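Local structure of CghA (Chaetomium globosum, 6KBC) at residues Gly250-Arg258 and Thr270-Asp278; Leu289-Ala298 and Glu328-Lys338. The protein is an almost all-beta member of the Diels-Alderase family, built of two calycin-like domains, and holds the ligand WK1 in a pocket. All coordinates share one frame; numbering follows the deposited sequence.

Contact 1 of 2, residues Gly250-Arg258 and Thr270-Asp278. With WK1 ((2S)-3-[(2S,4E)-4-[[(1R,2S,4aR,6S,8R,8aS)-2-[(E)-but-2-en-2-yl]-6,8-dimethyl-1,2,4a,5,6,7,8,8a-octahydronaphthalen-1-yl]-oxidanyl-methylidene]-3,5-bis(oxidanylidene)pyrrolidin-2-yl]-2-methyl-2-oxidanyl-propanoic acid), chain B.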
loop_
_atom_site.group_PDB
_atom_site.type_symbol
_atom_site.label_atom_id
_atom_site.label_comp_id
_atom_site.label_asym_id
_atom_site.label_seq_id
_atom_site.Cartn_x
_atom_site.Cartn_y
_atom_site.Cartn_z
ATOM N N GLY A 250 6.317 -15.885 10.714
ATOM C CA GLY A 250 6.502 -16.157 12.120
ATOM C C GLY A 250 6.049 -14.978 12.954
ATOM O O GLY A 250 4.963 -14.434 12.754
ATOM N N PRO A 251 6.891 -14.532 13.890
ATOM C CA PRO A 251 6.526 -13.371 14.714
ATOM C C PRO A 251 6.652 -12.040 13.987
ATOM O O PRO A 251 6.283 -11.009 14.562
ATOM C CB PRO A 251 7.531 -13.442 15.866
ATOM C CG PRO A 251 8.752 -14.014 15.215
ATOM C CD PRO A 251 8.251 -15.010 14.190
ATOM N N TYR A 252 7.158 -12.023 12.757
ATOM C CA TYR A 252 7.514 -10.779 12.081
ATOM C C TYR A 252 6.386 -10.306 11.188
ATOM O O TYR A 252 5.817 -11.091 10.415
ATOM C CB TYR A 252 8.787 -10.958 11.251
ATOM C CG TYR A 252 9.986 -11.245 12.087
ATOM C CD1 TYR A 252 10.509 -10.280 12.934
ATOM C CD2 TYR A 252 10.566 -12.500 12.082
ATOM C CE1 TYR A 252 11.616 -10.554 13.718
ATOM C CE2 TYR A 252 11.651 -12.785 12.858
ATOM C CZ TYR A 252 12.176 -11.809 13.674
ATOM O OH TYR A 252 13.277 -12.104 14.444
ATOM N N VAL A 253 6.092 -9.013 11.267
ATOM C CA VAL A 253 5.210 -8.349 10.322
ATOM C C VAL A 253 5.983 -7.175 9.741
ATOM O O VAL A 253 6.573 -6.389 10.488
ATOM C CB VAL A 253 3.909 -7.886 10.990
ATOM C CG1 VAL A 253 3.135 -6.964 10.067
ATOM C CG2 VAL A 253 3.061 -9.107 11.361
ATOM N N MET A 254 5.994 -7.070 8.421
ATOM C CA MET A 254 6.763 -6.024 7.759
ATOM C C MET A 254 5.913 -5.342 6.707
ATOM O O MET A 254 5.114 -5.987 6.014
ATOM C CB MET A 254 8.063 -6.555 7.127
ATOM C CG MET A 254 7.912 -7.424 5.899
ATOM S SD MET A 254 9.144 -8.760 5.800
ATOM C CE MET A 254 8.931 -9.677 7.340
ATOM N N ALA A 255 6.065 -4.023 6.615
ATOM C CA ALA A 255 5.312 -3.241 5.654
ATOM C C ALA A 255 6.231 -2.156 5.127
ATOM O O ALA A 255 7.009 -1.576 5.884
ATOM C CB ALA A 255 4.042 -2.644 6.275
ATOM N N VAL A 256 6.194 -1.940 3.821
ATOM C CA VAL A 256 7.198 -1.116 3.158
ATOM C C VAL A 256 6.520 -0.296 2.085
ATOM O O VAL A 256 5.676 -0.801 1.342
ATOM C CB VAL A 256 8.331 -1.957 2.516
ATOM C CG1 VAL A 256 9.284 -1.056 1.712
ATOM C CG2 VAL A 256 9.107 -2.715 3.575
ATOM N N MET A 257 6.913 0.967 1.985
ATOM C CA MET A 257 6.679 1.773 0.790
ATOM C C MET A 257 8.021 2.434 0.521
ATOM O O MET A 257 8.409 3.333 1.274
ATOM C CB MET A 257 5.567 2.804 1.004
ATOM C CG MET A 257 5.148 3.563 -0.268
ATOM S SD MET A 257 5.122 2.676 -1.848
ATOM C CE MET A 257 3.589 1.822 -1.592
ATOM N N ARG A 258 8.755 1.944 -0.488
ATOM C CA ARG A 258 10.078 2.462 -0.835
ATOM C C ARG A 258 10.029 3.095 -2.226
ATOM O O ARG A 258 9.570 2.462 -3.186
ATOM C CB ARG A 258 11.167 1.361 -0.784
ATOM C CG ARG A 258 12.600 1.950 -0.997
ATOM C CD ARG A 258 12.813 1.884 -2.501
ATOM N NE ARG A 258 12.973 0.549 -3.066
ATOM C CZ ARG A 258 12.591 0.214 -4.284
ATOM N NH1 ARG A 258 11.633 0.944 -4.858
ATOM N NH2 ARG A 258 12.905 -0.970 -4.787
ATOM N N THR A 270 14.158 6.646 -0.804
ATOM C CA THR A 270 13.338 7.010 0.347
ATOM C C THR A 270 12.367 5.883 0.681
ATOM O O THR A 270 12.014 5.062 -0.175
ATOM C CB THR A 270 12.563 8.319 0.108
ATOM O OG1 THR A 270 11.631 8.154 -0.967
ATOM C CG2 THR A 270 13.528 9.460 -0.252
ATOM N N VAL A 271 11.906 5.864 1.934
ATOM C CA VAL A 271 11.087 4.749 2.394
ATOM C C VAL A 271 10.292 5.158 3.624
ATOM O O VAL A 271 10.752 5.933 4.465
ATOM C CB VAL A 271 11.952 3.493 2.686
ATOM C CG1 VAL A 271 12.787 3.681 3.942
ATOM C CG2 VAL A 271 11.088 2.258 2.816
ATOM N N ASN A 272 9.102 4.599 3.737
ATOM C CA ASN A 272 8.366 4.592 4.992
ATOM C C ASN A 272 8.022 3.133 5.251
ATOM O O ASN A 272 7.229 2.550 4.514
ATOM C CB ASN A 272 7.126 5.468 4.892
ATOM C CG ASN A 272 6.534 5.761 6.245
ATOM O OD1 ASN A 272 6.140 4.834 6.961
ATOM N ND2 ASN A 272 6.537 7.036 6.642
ATOM N N ALA A 273 8.673 2.531 6.242
ATOM C CA ALA A 273 8.587 1.091 6.431
ATOM C C ALA A 273 8.633 0.781 7.912
ATOM O O ALA A 273 9.079 1.591 8.731
ATOM C CB ALA A 273 9.725 0.342 5.721
ATOM N N ALA A 274 8.219 -0.434 8.244
ATOM C CA ALA A 274 8.217 -0.842 9.635
ATOM C C ALA A 274 8.365 -2.350 9.706
ATOM O O ALA A 274 7.787 -3.077 8.891
ATOM C CB ALA A 274 6.929 -0.396 10.341
ATOM N N LEU A 275 9.140 -2.809 10.680
ATOM C CA LEU A 275 9.205 -4.218 11.022
ATOM C C LEU A 275 8.731 -4.376 12.462
ATOM O O LEU A 275 9.153 -3.626 13.347
ATOM C CB LEU A 275 10.606 -4.781 10.866
ATOM C CG LEU A 275 10.763 -6.245 11.259
ATOM C CD1 LEU A 275 10.031 -7.160 10.271
ATOM C CD2 LEU A 275 12.248 -6.592 11.342
ATOM N N TYR A 276 7.850 -5.335 12.680
ATOM C CA TYR A 276 7.351 -5.651 14.006
ATOM C C TYR A 276 7.745 -7.078 14.320
ATOM O O TYR A 276 7.861 -7.907 13.421
ATOM C CB TYR A 276 5.843 -5.503 14.077
ATOM C CG TYR A 276 5.342 -4.139 13.712
ATOM C CD1 TYR A 276 5.079 -3.810 12.389
ATOM C CD2 TYR A 276 5.083 -3.180 14.701
ATOM C CE1 TYR A 276 4.610 -2.559 12.045
ATOM C CE2 TYR A 276 4.612 -1.925 14.366
ATOM C CZ TYR A 276 4.379 -1.620 13.039
ATOM O OH TYR A 276 3.900 -0.385 12.688
ATOM N N ARG A 277 7.981 -7.350 15.598
ATOM C CA ARG A 277 8.149 -8.710 16.087
ATOM C C ARG A 277 7.159 -8.897 17.225
ATOM O O ARG A 277 7.236 -8.189 18.232
ATOM C CB ARG A 277 9.578 -8.970 16.559
ATOM C CG ARG A 277 9.853 -10.442 16.863
ATOM C CD ARG A 277 11.242 -10.650 17.459
ATOM N NE ARG A 277 11.798 -11.953 17.086
ATOM C CZ ARG A 277 11.442 -13.117 17.634
ATOM N NH1 ARG A 277 10.525 -13.161 18.598
ATOM N NH2 ARG A 277 12.012 -14.242 17.220
ATOM N N ASP A 278 6.221 -9.819 17.043
ATOM C CA ASP A 278 5.118 -10.020 17.989
ATOM C C ASP A 278 4.439 -8.705 18.339
ATOM O O ASP A 278 4.083 -8.454 19.489
ATOM C CB ASP A 278 5.592 -10.727 19.251
ATOM C CG ASP A 278 6.030 -12.136 18.981
ATOM O OD1 ASP A 278 5.240 -12.883 18.364
ATOM O OD2 ASP A 278 7.154 -12.493 19.396
HETATM O O WK1 B . -4.479 -0.576 -11.559
HETATM C C17 WK1 B . -4.246 -1.169 -10.536
HETATM O O1 WK1 B . -4.983 -2.007 -10.099
HETATM C C19 WK1 B . -3.015 -0.884 -9.777
HETATM O O2 WK1 B . -2.171 -0.005 -10.438
HETATM C C18 WK1 B . -2.237 -2.155 -9.623
HETATM C C20 WK1 B . -3.521 -0.263 -8.505
HETATM C C22 WK1 B . -2.479 -0.261 -7.462
HETATM N N WK1 B . -2.855 0.139 -6.119
HETATM C C21 WK1 B . -1.950 0.983 -5.637
HETATM O O5 WK1 B . -2.032 1.485 -4.426
HETATM C C23 WK1 B . -1.292 0.529 -7.698
HETATM O O4 WK1 B . -0.578 0.532 -8.804
HETATM C C24 WK1 B . -0.880 1.318 -6.589
HETATM C C16 WK1 B . 0.289 2.187 -6.502
HETATM O O3 WK1 B . 1.052 2.253 -7.524
HETATM C C9 WK1 B . 0.641 2.845 -5.235
HETATM C C8 WK1 B . 1.430 1.701 -4.538
HETATM C C12 WK1 B . 0.936 0.275 -4.674
HETATM C C13 WK1 B . 0.175 -0.303 -3.772
HETATM C C90 WK1 B . -0.301 -1.705 -3.937
HETATM C C14 WK1 B . 1.312 -0.528 -5.867
HETATM C C7 WK1 B . 2.862 1.664 -4.977
HETATM C C6 WK1 B . 3.573 2.757 -4.902
HETATM C C3 WK1 B . 2.831 4.032 -4.659
HETATM C C4 WK1 B . 1.497 4.096 -5.373
HETATM C C5 WK1 B . 0.747 5.284 -4.801
HETATM C C11 WK1 B . -0.502 5.530 -5.587
HETATM C C2 WK1 B . 3.620 5.306 -4.814
HETATM C C1 WK1 B . 2.874 6.327 -4.014
HETATM C C10 WK1 B . 3.578 7.631 -3.835
HETATM C C WK1 B . 1.562 6.559 -4.700
#
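The guanidinium of Arg277 carries Pro251 CG over the centre of one face, 3.7 Å from CZ, and meets the hydroxyl of Tyr252 at its edge. The same proline carbon also lies above the rim of the Tyr252 ring, whose plane stands almost perpendicular (88°) to the guanidinium. These groups lie at the end away from the connecting turn of an antiparallel beta hairpin in the calycin-like C-terminal domain, strand 252-258 running beside strand 270-277. At the edge, Arg277 NE donates to Tyr252 OH over 3.0 Å, close to the guanidinium plane; Glu380 also bonds both side chains, by a salt bridge with Arg277 and a hydrogen bond with the tyrosine hydroxyl, and so ties the pair together from outside the hairpin.

Val253, Ala255 and Met257 form hydrogen-bonded pairs with Tyr276, Ala274 and Asn272, two backbone bonds to each pair, and Asp278 N adds a bond to Pro251 O beyond the strand end. On the face of Met254, Val256, Ala273 and Leu275, apolar side chains interlock: Leu275 CD1 packs on Met254 CB at 3.8 Å, and Val256 CG2 rests against Ala273 CB at the same distance. Further along, the methylene chain of Arg258 passes at about a right angle across Val271, while its guanidinium continues to a salt bridge with Asp241.

Met257 projects from the other face into the ligand pocket. Its CG is anti to the backbone N (chi1 -173°), the bend at chi2 swings SD to 3.4 Å from C6 of WK1, and the bend at chi3 lays CE against the same carbon.

Contact 2 of 2, residues Leu289-Ala298 and Glu328-Lys338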
loop_
_atom_site.group_PDB
_atom_site.type_symbol
_atom_site.label_atom_id
_atom_site.label_comp_id
_atom_site.label_asym_id
_atom_site.label_seq_id
_atom_site.Cartn_x
_atom_site.Cartn_y
_atom_site.Cartn_z
ATOM N N LEU A 289 18.467 2.214 2.532
ATOM C CA LEU A 289 19.902 2.104 2.316
ATOM C C LEU A 289 20.224 1.694 0.884
ATOM O O LEU A 289 19.423 1.011 0.234
ATOM C CB LEU A 289 20.494 1.068 3.249
ATOM C CG LEU A 289 20.288 1.451 4.711
ATOM C CD1 LEU A 289 20.665 0.289 5.600
ATOM C CD2 LEU A 289 21.135 2.699 5.017
ATOM N N PRO A 290 21.412 2.069 0.408
ATOM C CA PRO A 290 21.892 1.566 -0.890
ATOM C C PRO A 290 21.795 0.051 -0.944
ATOM O O PRO A 290 22.242 -0.646 -0.022
ATOM C CB PRO A 290 23.351 2.038 -0.934
ATOM C CG PRO A 290 23.342 3.295 -0.095
ATOM C CD PRO A 290 22.359 3.020 1.022
ATOM N N PRO A 291 21.188 -0.485 -2.003
ATOM C CA PRO A 291 20.902 -1.929 -2.056
ATOM C C PRO A 291 22.134 -2.826 -1.980
ATOM O O PRO A 291 21.989 -4.011 -1.652
ATOM C CB PRO A 291 20.202 -2.089 -3.417
ATOM C CG PRO A 291 19.608 -0.740 -3.692
ATOM C CD PRO A 291 20.598 0.252 -3.137
ATOM N N ASP A 292 23.332 -2.328 -2.301
ATOM C CA ASP A 292 24.515 -3.179 -2.301
ATOM C C ASP A 292 25.310 -3.098 -1.002
ATOM O O ASP A 292 26.406 -3.669 -0.912
ATOM C CB ASP A 292 25.392 -2.865 -3.532
ATOM C CG ASP A 292 25.964 -1.455 -3.521
ATOM O OD1 ASP A 292 25.404 -0.576 -2.827
ATOM O OD2 ASP A 292 26.955 -1.218 -4.264
ATOM N N ARG A 293 24.778 -2.430 0.016
ATOM C CA ARG A 293 25.386 -2.468 1.335
ATOM C C ARG A 293 24.827 -3.669 2.090
ATOM O O ARG A 293 23.732 -4.150 1.798
ATOM C CB ARG A 293 25.123 -1.161 2.096
ATOM C CG ARG A 293 26.180 -0.074 1.789
ATOM C CD ARG A 293 25.827 1.277 2.398
ATOM N NE ARG A 293 25.891 1.234 3.861
ATOM C CZ ARG A 293 25.708 2.291 4.649
ATOM N NH1 ARG A 293 25.483 3.498 4.121
ATOM N NH2 ARG A 293 25.771 2.137 5.967
ATOM N N ARG A 294 25.629 -4.212 3.005
ATOM C CA ARG A 294 25.134 -5.275 3.880
ATOM C C ARG A 294 25.877 -5.217 5.194
ATOM O O ARG A 294 26.105 -6.246 5.841
ATOM C CB ARG A 294 25.255 -6.653 3.218
ATOM C CG ARG A 294 26.629 -6.965 2.697
ATOM C CD ARG A 294 26.676 -8.333 2.027
ATOM N NE ARG A 294 25.904 -8.374 0.777
ATOM C CZ ARG A 294 25.872 -9.431 -0.035
ATOM N NH1 ARG A 294 26.589 -10.510 0.262
ATOM N NH2 ARG A 294 25.154 -9.405 -1.151
ATOM N N ASP A 295 26.257 -4.016 5.583
ATOM C CA ASP A 295 27.145 -3.736 6.689
ATOM C C ASP A 295 26.343 -3.683 7.987
ATOM O O ASP A 295 25.133 -3.916 8.003
ATOM C CB ASP A 295 27.828 -2.410 6.422
ATOM C CG ASP A 295 26.822 -1.289 6.266
ATOM O OD1 ASP A 295 26.091 -1.266 5.242
ATOM O OD2 ASP A 295 26.720 -0.469 7.196
ATOM N N THR A 296 27.003 -3.309 9.078
ATOM C CA THR A 296 26.353 -3.228 10.382
ATOM C C THR A 296 26.134 -1.807 10.858
ATOM O O THR A 296 25.675 -1.623 11.986
ATOM C CB THR A 296 27.171 -3.973 11.435
ATOM O OG1 THR A 296 28.505 -3.445 11.460
ATOM C CG2 THR A 296 27.244 -5.456 11.093
ATOM N N ALA A 297 26.473 -0.794 10.065
ATOM C CA ALA A 297 26.269 0.562 10.550
ATOM C C ALA A 297 24.788 0.802 10.814
ATOM O O ALA A 297 23.917 0.325 10.081
ATOM C CB ALA A 297 26.801 1.593 9.563
ATOM N N ALA A 298 24.503 1.534 11.884
ATOM C CA ALA A 298 23.118 1.842 12.183
ATOM C C ALA A 298 23.030 3.075 13.069
ATOM O O ALA A 298 22.888 2.948 14.288
ATOM C CB ALA A 298 22.441 0.645 12.854
ATOM N N GLU A 328 16.253 -5.972 4.271
ATOM C CA GLU A 328 17.134 -6.022 5.427
ATOM C C GLU A 328 16.770 -4.852 6.327
ATOM O O GLU A 328 16.997 -3.696 5.963
ATOM C CB GLU A 328 18.592 -5.959 5.007
ATOM C CG GLU A 328 19.578 -5.895 6.151
ATOM C CD GLU A 328 20.896 -5.370 5.643
ATOM O OE1 GLU A 328 21.798 -6.188 5.416
ATOM O OE2 GLU A 328 21.004 -4.140 5.432
ATOM N N PHE A 329 16.198 -5.145 7.489
ATOM C CA PHE A 329 15.866 -4.100 8.450
ATOM C C PHE A 329 16.998 -3.958 9.448
ATOM O O PHE A 329 17.594 -4.951 9.862
ATOM C CB PHE A 329 14.567 -4.429 9.201
ATOM C CG PHE A 329 13.336 -4.230 8.389
ATOM C CD1 PHE A 329 12.693 -3.008 8.384
ATOM C CD2 PHE A 329 12.814 -5.269 7.629
ATOM C CE1 PHE A 329 11.528 -2.829 7.644
ATOM C CE2 PHE A 329 11.663 -5.099 6.886
ATOM C CZ PHE A 329 11.015 -3.868 6.899
ATOM N N ARG A 330 17.287 -2.727 9.841
ATOM C CA ARG A 330 18.273 -2.475 10.878
ATOM C C ARG A 330 17.625 -1.704 12.015
ATOM O O ARG A 330 16.782 -0.831 11.788
ATOM C CB ARG A 330 19.457 -1.674 10.349
ATOM C CG ARG A 330 20.098 -2.310 9.155
ATOM C CD ARG A 330 21.475 -1.730 8.898
ATOM N NE ARG A 330 21.941 -2.189 7.604
ATOM C CZ ARG A 330 23.035 -1.749 6.999
ATOM N NH1 ARG A 330 23.813 -0.839 7.600
ATOM N NH2 ARG A 330 23.345 -2.228 5.789
ATOM N N SER A 331 18.038 -2.020 13.227
ATOM C CA SER A 331 17.639 -1.275 14.409
ATOM C C SER A 331 18.831 -0.487 14.940
ATOM O O SER A 331 19.912 -1.053 15.134
ATOM C CB SER A 331 17.126 -2.218 15.496
ATOM O OG SER A 331 17.110 -1.530 16.737
ATOM N N ALA A 332 18.633 0.813 15.178
ATOM C CA ALA A 332 19.609 1.618 15.910
ATOM C C ALA A 332 19.438 1.491 17.424
ATOM O O ALA A 332 20.032 2.276 18.180
ATOM C CB ALA A 332 19.508 3.088 15.500
ATOM N N GLY A 333 18.625 0.537 17.867
ATOM C CA GLY A 333 18.487 0.220 19.268
ATOM C C GLY A 333 19.768 -0.370 19.810
ATOM O O GLY A 333 20.685 -0.737 19.058
ATOM N N PRO A 334 19.848 -0.481 21.137
ATOM C CA PRO A 334 21.110 -0.879 21.775
ATOM C C PRO A 334 21.608 -2.249 21.367
ATOM O O PRO A 334 22.815 -2.507 21.459
ATOM C CB PRO A 334 20.765 -0.867 23.276
ATOM C CG PRO A 334 19.267 -0.942 23.322
ATOM C CD PRO A 334 18.794 -0.183 22.133
ATOM N N GLU A 335 20.718 -3.157 20.975
ATOM C CA GLU A 335 21.169 -4.486 20.595
ATOM C C GLU A 335 21.654 -4.548 19.151
ATOM O O GLU A 335 22.261 -5.557 18.764
ATOM C CB GLU A 335 20.051 -5.497 20.824
ATOM C CG GLU A 335 19.820 -5.770 22.316
ATOM C CD GLU A 335 19.005 -7.028 22.567
ATOM O OE1 GLU A 335 17.807 -6.894 22.894
ATOM O OE2 GLU A 335 19.563 -8.144 22.444
ATOM N N ARG A 336 21.408 -3.504 18.366
ATOM C CA ARG A 336 21.909 -3.415 16.991
ATOM C C ARG A 336 21.506 -4.640 16.190
ATOM O O ARG A 336 22.336 -5.306 15.576
ATOM C CB ARG A 336 23.424 -3.254 16.966
ATOM C CG ARG A 336 23.859 -1.867 17.250
ATOM C CD ARG A 336 23.312 -0.897 16.236
ATOM N NE ARG A 336 23.866 0.411 16.533
ATOM C CZ ARG A 336 25.000 0.876 16.026
ATOM N NH1 ARG A 336 25.689 0.160 15.147
ATOM N NH2 ARG A 336 25.427 2.072 16.391
ATOM N N GLU A 337 20.221 -4.964 16.240
ATOM C CA GLU A 337 19.737 -6.127 15.531
ATOM C C GLU A 337 19.539 -5.794 14.061
ATOM O O GLU A 337 19.228 -4.657 13.689
ATOM C CB GLU A 337 18.427 -6.620 16.138
ATOM C CG GLU A 337 18.595 -7.197 17.541
ATOM C CD GLU A 337 17.328 -7.114 18.359
ATOM O OE1 GLU A 337 16.793 -5.988 18.502
ATOM O OE2 GLU A 337 16.871 -8.172 18.850
ATOM N N LYS A 338 19.755 -6.802 13.228
ATOM C CA LYS A 338 19.416 -6.769 11.816
ATOM C C LYS A 338 18.549 -7.973 11.516
ATOM O O LYS A 338 18.807 -9.076 12.008
ATOM C CB LYS A 338 20.678 -6.791 10.921
ATOM C CG LYS A 338 21.492 -5.531 10.983
ATOM C CD LYS A 338 22.359 -5.282 9.715
ATOM C CE LYS A 338 22.911 -6.573 9.143
ATOM N NZ LYS A 338 23.773 -6.338 7.912
#
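The backbone of Leu289-Ala298 is irregular, opening with a type I turn from Pro290 to Arg293, and comes to 5.1 Å from the other segment between the CA atoms of Ala298 and Ala332, beside the beta hairpin whose loop leaves strand 328-330 and returns at Lys338. A salt-bridge network of Arg293, Asp295, Glu328, Arg330 and Lys338 joins this loop to the hairpin.

Arg330, extended from CG to NE, pushes its guanidinium between Leu289 CD1, 3.4 Å from CZ, on one face and the backbone oxygen of Asp295 on the opposite face. Its NH1 to OD2 and NH2 to OD1 of Asp295 grip the carboxylate end-on, each bond 3.0 Å long, with the two planes steeply inclined at 76°. NE and NH2 both turn to Glu328 OE2, which also has a salt bridge with Arg304.

Arg293 holds Asp295 side-on through NE and NH2; its NE and Arg330 NH2 reach OD1 from opposite faces of the carboxylate. An Asx turn, Ala297 N to Asp295 OD2, further fixes the acid, so five hydrogen bonds restrain its rotation and probably favour its charged form.

Lys338 NZ bridges Glu328 OE1 and Asp295 O, the latter at 2.8 Å and from above the carbonyl plane. Arg330 NH1 completes the junction with a bond of 2.7 Å to Ala297 O, lying in the carbonyl plane on a lone pair.

Contact 1 is a buried hairpin of the C-terminal domain, held by regular backbone bonding and apolar packing; contact 2 lies farther from the centre of the chain, partly buried, where an irregular loop meets a hairpin mostly through charged side chains. The centres of contact 1 and contact 2 are about 14 Å apart. Phe329 connects them: alternation along strand 328-330 turns its ring inward onto Met254, Val256 and Leu275, while Glu328 and Arg330, on either side of it, face the loop 289-298. One strand thus carries a hydrophobic face and an ionic one. Only contact 1 includes a residue of the WK1 pocket; the charged groups of contact 1 sit toward the ends of its two segments.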